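Local coordinates for solute Binding Protein, BlMnBP1 in complex with mannotriose (Bifidobacterium, PDB 6FUV) that binds manno-oligosaccharides such as beta-mannotriose and probably delivers them to its partner ABC transporter for uptake into the cell, at residues N139-V142 / F143-G147; G40-W43 / D44-I47. All blocks are in the same frame, centred on the assembly; numbering follows the deposited sequence.

Contact 1 (N139-V142 / F143-G147); sequences NAKV and FKEAG
The backbone turns as a short alpha-helix in which Phe143 N reaches Asn139 O at 3.0 Å and Lys144 N reaches Ala140 O at 2.8 Å. Glu145 N repeats the i to i+4 pattern on Lys141 O, whereas the bond from Ala146 N to Val142 O is weak, in keeping with Ala146 being the first residue to leave helical angles. Asn139 is the N-cap. Its OD1 takes the amide of Val142 in a straight bond (Val142 N to Asn139 OD1 3.0 Å, 165° at the hydrogen), although the donor stands 34° away from the carboxamide plane. Asn139 ND2 donates to Met256 O, so both ends of the amide are engaged and its rotation is fixed. On the solvent side, Lys141 NZ forms a salt bridge with Glu145 OE2 at 2.9 Å, one helical turn on. The lysine chain runs extended as far as CE, and the bend at its last torsion (chi4 -75°) turns the ammonium back to meet the carboxylate oxygen nearly along the C-O bond. The same oxygen also lies 3.6 Å from Lys141 CG, so it borders the aliphatic chain as well as the charge. On the buried side Asn139 O, which receives the Phe143 amide, lies oblique to the Phe143 ring, 3.3 Å from Phe143 CD1. A Schellman motif ends the helix: Gly147, at positive phi, donates its N to Lys144 O at 3.0 Å, and the following amide returns to Phe143 O. Helix 140-145 follows directly on strand 135-139, with Asn139 shared as strand end and N-cap. Val142, Phe143 and Ala146 pack on Ile165 of helix 155-168, while Val142 also touches Ala262, and Phe143 Thr263, on strand 261-264.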
loop_
_atom_site.group_PDB
_atom_site.type_symbol
_atom_site.label_atom_id
_atom_site.label_comp_id
_atom_site.label_asym_id
_atom_site.label_seq_id
_atom_site.Cartn_x
_atom_site.Cartn_y
_atom_site.Cartn_z
ATOM N N ASN A 139 -5.673 18.922 -1.843
ATOM C CA ASN A 139 -6.532 19.735 -2.681
ATOM C C ASN A 139 -5.753 20.997 -3.062
ATOM O O ASN A 139 -5.481 21.849 -2.217
ATOM C CB ASN A 139 -7.853 20.071 -1.980
ATOM C CG ASN A 139 -8.883 20.679 -2.968
ATOM O OD1 ASN A 139 -8.637 21.728 -3.520
ATOM N ND2 ASN A 139 -9.994 19.986 -3.224
ATOM N N ALA A 140 -5.363 21.095 -4.328
ATOM C CA ALA A 140 -4.600 22.243 -4.817
ATOM C C ALA A 140 -5.393 23.555 -4.722
ATOM O O ALA A 140 -4.835 24.604 -4.396
ATOM C CB ALA A 140 -4.177 21.973 -6.259
ATOM N N LYS A 141 -6.692 23.529 -5.002
ATOM C CA LYS A 141 -7.485 24.745 -4.815
ATOM C C LYS A 141 -7.397 25.259 -3.369
ATOM O O LYS A 141 -7.113 26.444 -3.122
ATOM C CB LYS A 141 -8.923 24.465 -5.220
ATOM C CG LYS A 141 -9.886 25.627 -5.027
ATOM C CD LYS A 141 -11.309 25.179 -5.376
ATOM C CE LYS A 141 -12.289 26.349 -5.442
ATOM N NZ LYS A 141 -12.647 26.862 -4.084
ATOM N N VAL A 142 -7.605 24.367 -2.398
ATOM C CA VAL A 142 -7.409 24.775 -1.008
ATOM C C VAL A 142 -6.002 25.336 -0.814
ATOM O O VAL A 142 -5.807 26.361 -0.156
ATOM C CB VAL A 142 -7.670 23.593 -0.060
ATOM C CG1 VAL A 142 -7.221 23.963 1.328
ATOM C CG2 VAL A 142 -9.133 23.188 -0.065
ATOM N N PHE A 143 -4.996 24.650 -1.354
ATOM C CA PHE A 143 -3.623 25.117 -1.190
ATOM C C PHE A 143 -3.467 26.524 -1.759
ATOM O O PHE A 143 -2.741 27.352 -1.192
ATOM C CB PHE A 143 -2.655 24.145 -1.876
ATOM C CG PHE A 143 -2.131 23.053 -0.968
ATOM C CD1 PHE A 143 -2.969 22.382 -0.110
ATOM C CD2 PHE A 143 -0.817 22.685 -0.996
ATOM C CE1 PHE A 143 -2.482 21.388 0.726
ATOM C CE2 PHE A 143 -0.350 21.683 -0.197
ATOM C CZ PHE A 143 -1.194 21.037 0.681
ATOM N N LYS A 144 -4.130 26.824 -2.887
ATOM C CA LYS A 144 -4.001 28.166 -3.451
ATOM C C LYS A 144 -4.718 29.184 -2.579
ATOM O O LYS A 144 -4.179 30.255 -2.315
ATOM C CB LYS A 144 -4.530 28.209 -4.865
ATOM C CG LYS A 144 -4.007 29.389 -5.677
ATOM C CD LYS A 144 -4.880 29.693 -6.913
ATOM C CE LYS A 144 -4.933 28.512 -7.878
ATOM N NZ LYS A 144 -6.349 28.155 -8.225
ATOM N N GLU A 145 -5.885 28.828 -2.033
ATOM C CA GLU A 145 -6.606 29.771 -1.183
ATOM C C GLU A 145 -5.807 30.119 0.061
ATOM O O GLU A 145 -6.092 31.139 0.697
ATOM C CB GLU A 145 -7.943 29.203 -0.700
ATOM C CG GLU A 145 -8.931 28.839 -1.769
ATOM C CD GLU A 145 -10.136 28.089 -1.202
ATOM O OE1 GLU A 145 -10.430 28.266 0.018
ATOM O OE2 GLU A 145 -10.786 27.312 -1.964
ATOM N N ALA A 146 -4.895 29.238 0.491
ATOM C CA ALA A 146 -4.099 29.432 1.693
ATOM C C ALA A 146 -2.751 30.082 1.410
ATOM O O ALA A 146 -1.904 30.146 2.287
ATOM C CB ALA A 146 -3.872 28.087 2.369
ATOM N N GLY A 147 -2.505 30.503 0.197
ATOM C CA GLY A 147 -1.265 31.154 -0.148
ATOM C C GLY A 147 -0.102 30.241 -0.447
ATOM O O GLY A 147 1.011 30.727 -0.666
#

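Contact 2 (G40-W43 / D44-I47)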
loop_
_atom_site.group_PDB
_atom_site.type_symbol
_atom_site.label_atom_id
_atom_site.label_comp_id
_atom_site.label_asym_id
_atom_site.label_seq_id
_atom_site.Cartn_x
_atom_site.Cartn_y
_atom_site.Cartn_z
ATOM N N GLY A 40 -15.891 4.758 -12.125
ATOM C CA GLY A 40 -14.877 4.385 -13.091
ATOM C C GLY A 40 -15.144 2.999 -13.590
ATOM O O GLY A 40 -16.284 2.530 -13.631
ATOM N N LYS A 41 -14.078 2.317 -13.992
ATOM C CA LYS A 41 -14.192 0.941 -14.460
ATOM C C LYS A 41 -14.231 -0.003 -13.265
ATOM O O LYS A 41 -13.222 -0.155 -12.568
ATOM C CB LYS A 41 -13.014 0.623 -15.360
ATOM C CG LYS A 41 -13.188 -0.500 -16.293
ATOM C CD LYS A 41 -12.181 -0.338 -17.461
ATOM C CE LYS A 41 -11.940 -1.687 -18.154
ATOM N NZ LYS A 41 -11.097 -1.505 -19.349
ATOM N N ASN A 42 -15.387 -0.641 -13.031
ATOM C CA ASN A 42 -15.529 -1.583 -11.930
ATOM C C ASN A 42 -15.119 -3.005 -12.335
ATOM O O ASN A 42 -14.731 -3.283 -13.468
ATOM C CB ASN A 42 -16.958 -1.588 -11.380
ATOM C CG ASN A 42 -17.972 -2.113 -12.363
ATOM O OD1 ASN A 42 -17.636 -2.537 -13.465
ATOM N ND2 ASN A 42 -19.232 -2.105 -11.953
ATOM N N TRP A 43 -15.224 -3.924 -11.387
ATOM C CA TRP A 43 -14.772 -5.285 -11.644
ATOM C C TRP A 43 -15.497 -5.911 -12.826
ATOM O O TRP A 43 -14.887 -6.617 -13.633
ATOM C CB TRP A 43 -14.961 -6.144 -10.401
ATOM C CG TRP A 43 -14.064 -5.863 -9.269
ATOM C CD1 TRP A 43 -14.430 -5.615 -7.970
ATOM C CD2 TRP A 43 -12.623 -5.823 -9.282
ATOM N NE1 TRP A 43 -13.306 -5.429 -7.184
ATOM C CE2 TRP A 43 -12.193 -5.529 -7.972
ATOM C CE3 TRP A 43 -11.655 -5.967 -10.280
ATOM C CZ2 TRP A 43 -10.859 -5.377 -7.640
ATOM C CZ3 TRP A 43 -10.321 -5.848 -9.936
ATOM C CH2 TRP A 43 -9.938 -5.540 -8.638
ATOM N N ASP A 44 -16.807 -5.719 -12.925
ATOM C CA ASP A 44 -17.557 -6.420 -13.975
ATOM C C ASP A 44 -17.123 -5.950 -15.363
ATOM O O ASP A 44 -16.978 -6.741 -16.298
ATOM C CB ASP A 44 -19.072 -6.209 -13.805
ATOM C CG ASP A 44 -19.674 -7.006 -12.651
ATOM O OD1 ASP A 44 -19.119 -8.035 -12.240
ATOM O OD2 ASP A 44 -20.702 -6.588 -12.149
ATOM N N ALA A 45 -16.890 -4.659 -15.498
ATOM C CA ALA A 45 -16.310 -4.104 -16.711
ATOM C C ALA A 45 -14.998 -4.784 -17.096
ATOM O O ALA A 45 -14.743 -5.036 -18.277
ATOM C CB ALA A 45 -16.084 -2.603 -16.503
ATOM N N TYR A 46 -14.136 -5.063 -16.126
ATOM C CA TYR A 46 -12.902 -5.749 -16.483
ATOM C C TYR A 46 -13.211 -7.190 -16.864
ATOM O O TYR A 46 -12.597 -7.761 -17.775
ATOM C CB TYR A 46 -11.882 -5.706 -15.331
ATOM C CG TYR A 46 -11.230 -4.374 -15.112
ATOM C CD1 TYR A 46 -10.276 -3.905 -15.971
ATOM C CD2 TYR A 46 -11.547 -3.598 -14.034
ATOM C CE1 TYR A 46 -9.688 -2.641 -15.783
ATOM C CE2 TYR A 46 -10.934 -2.350 -13.833
ATOM C CZ TYR A 46 -10.027 -1.894 -14.700
ATOM O OH TYR A 46 -9.420 -0.671 -14.503
ATOM N N ILE A 47 -14.120 -7.811 -16.123
ATOM C CA ILE A 47 -14.372 -9.224 -16.335
ATOM C C ILE A 47 -15.030 -9.426 -17.697
ATOM O O ILE A 47 -14.715 -10.368 -18.433
ATOM C CB ILE A 47 -15.213 -9.773 -15.165
ATOM C CG1 ILE A 47 -14.350 -9.783 -13.899
ATOM C CG2 ILE A 47 -15.793 -11.147 -15.545
ATOM C CD1 ILE A 47 -15.080 -9.951 -12.640
HETATM O O HOH W 1 -10.669 0.556 -12.683
#
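The hydroxyl of Tyr46 has two polar partners: it donates to a water, Tyr46 OH to water O 2.5 Å, and it accepts from Asn337 ND2. That water lies at the ring edge, in its plane, and donates onward to Lys41 O at 2.7 Å, tying the loop before the helix to the phenol. The Lys41 side chain crosses the same ring at about a right angle. Its CE sits over one face, 3.8 Å from the centroid of the Tyr46 ring and 29° off the normal, which qualifies as a CH-pi contact. Farther back along the chain, Lys41 CG lies 3.6 Å from Ala45 CB, and at the far end the ammonium forms a salt bridge with Glu49. A leucine in place of Tyr46 would probably leave the water and Asn337 without their hydroxyl partner and strip the lysine methylenes of the flat surface they cross. Asn42 caps the helix. With CG set between the backbone N and the carbonyl carbon (chi1 66°), its OD1 turns back to accept from Ala45 N at 3.0 Å, nearly straight at 170°. Asn42 O meanwhile receives Tyr46 N at 3.3 Å, longer than the bond from Ala45 N to Asn42 OD1. One residue on, Ile47 N bonds to Trp43 O at 2.9 Å. The indole of Trp43 turns inward, meeting Phe26 edge-to-face and touching Val61, and Ile47 also packs on Val61. The arrangement is an asparagine N-cap at the start of helix 43-53, the helical connection between the parallel strands 22-28 and 57-63, a beta-alpha-beta unit as in the lobes of periplasmic-type solute-binding proteins.

How the contacts relate
Contacts 1 and 2 are independent helix starts, their centres 34 Å apart and their nearest atoms about 19 Å apart. Both use an asparagine N-cap whose OD1 accepts the amide three residues later, and both are partly buried, with an apolar side against a sheet. They serve different sheets: 139-147 follows directly on a strand of the four-stranded sheet, whereas 40-47 leads into a helix packed on the eight-stranded one. Contact 1 holds an entire short helix, including its Schellman end, and closes its exposed side with a salt bridge. Contact 2 covers one helix end alone and relies on CH-pi packing and a bridging water around a buried tyrosine.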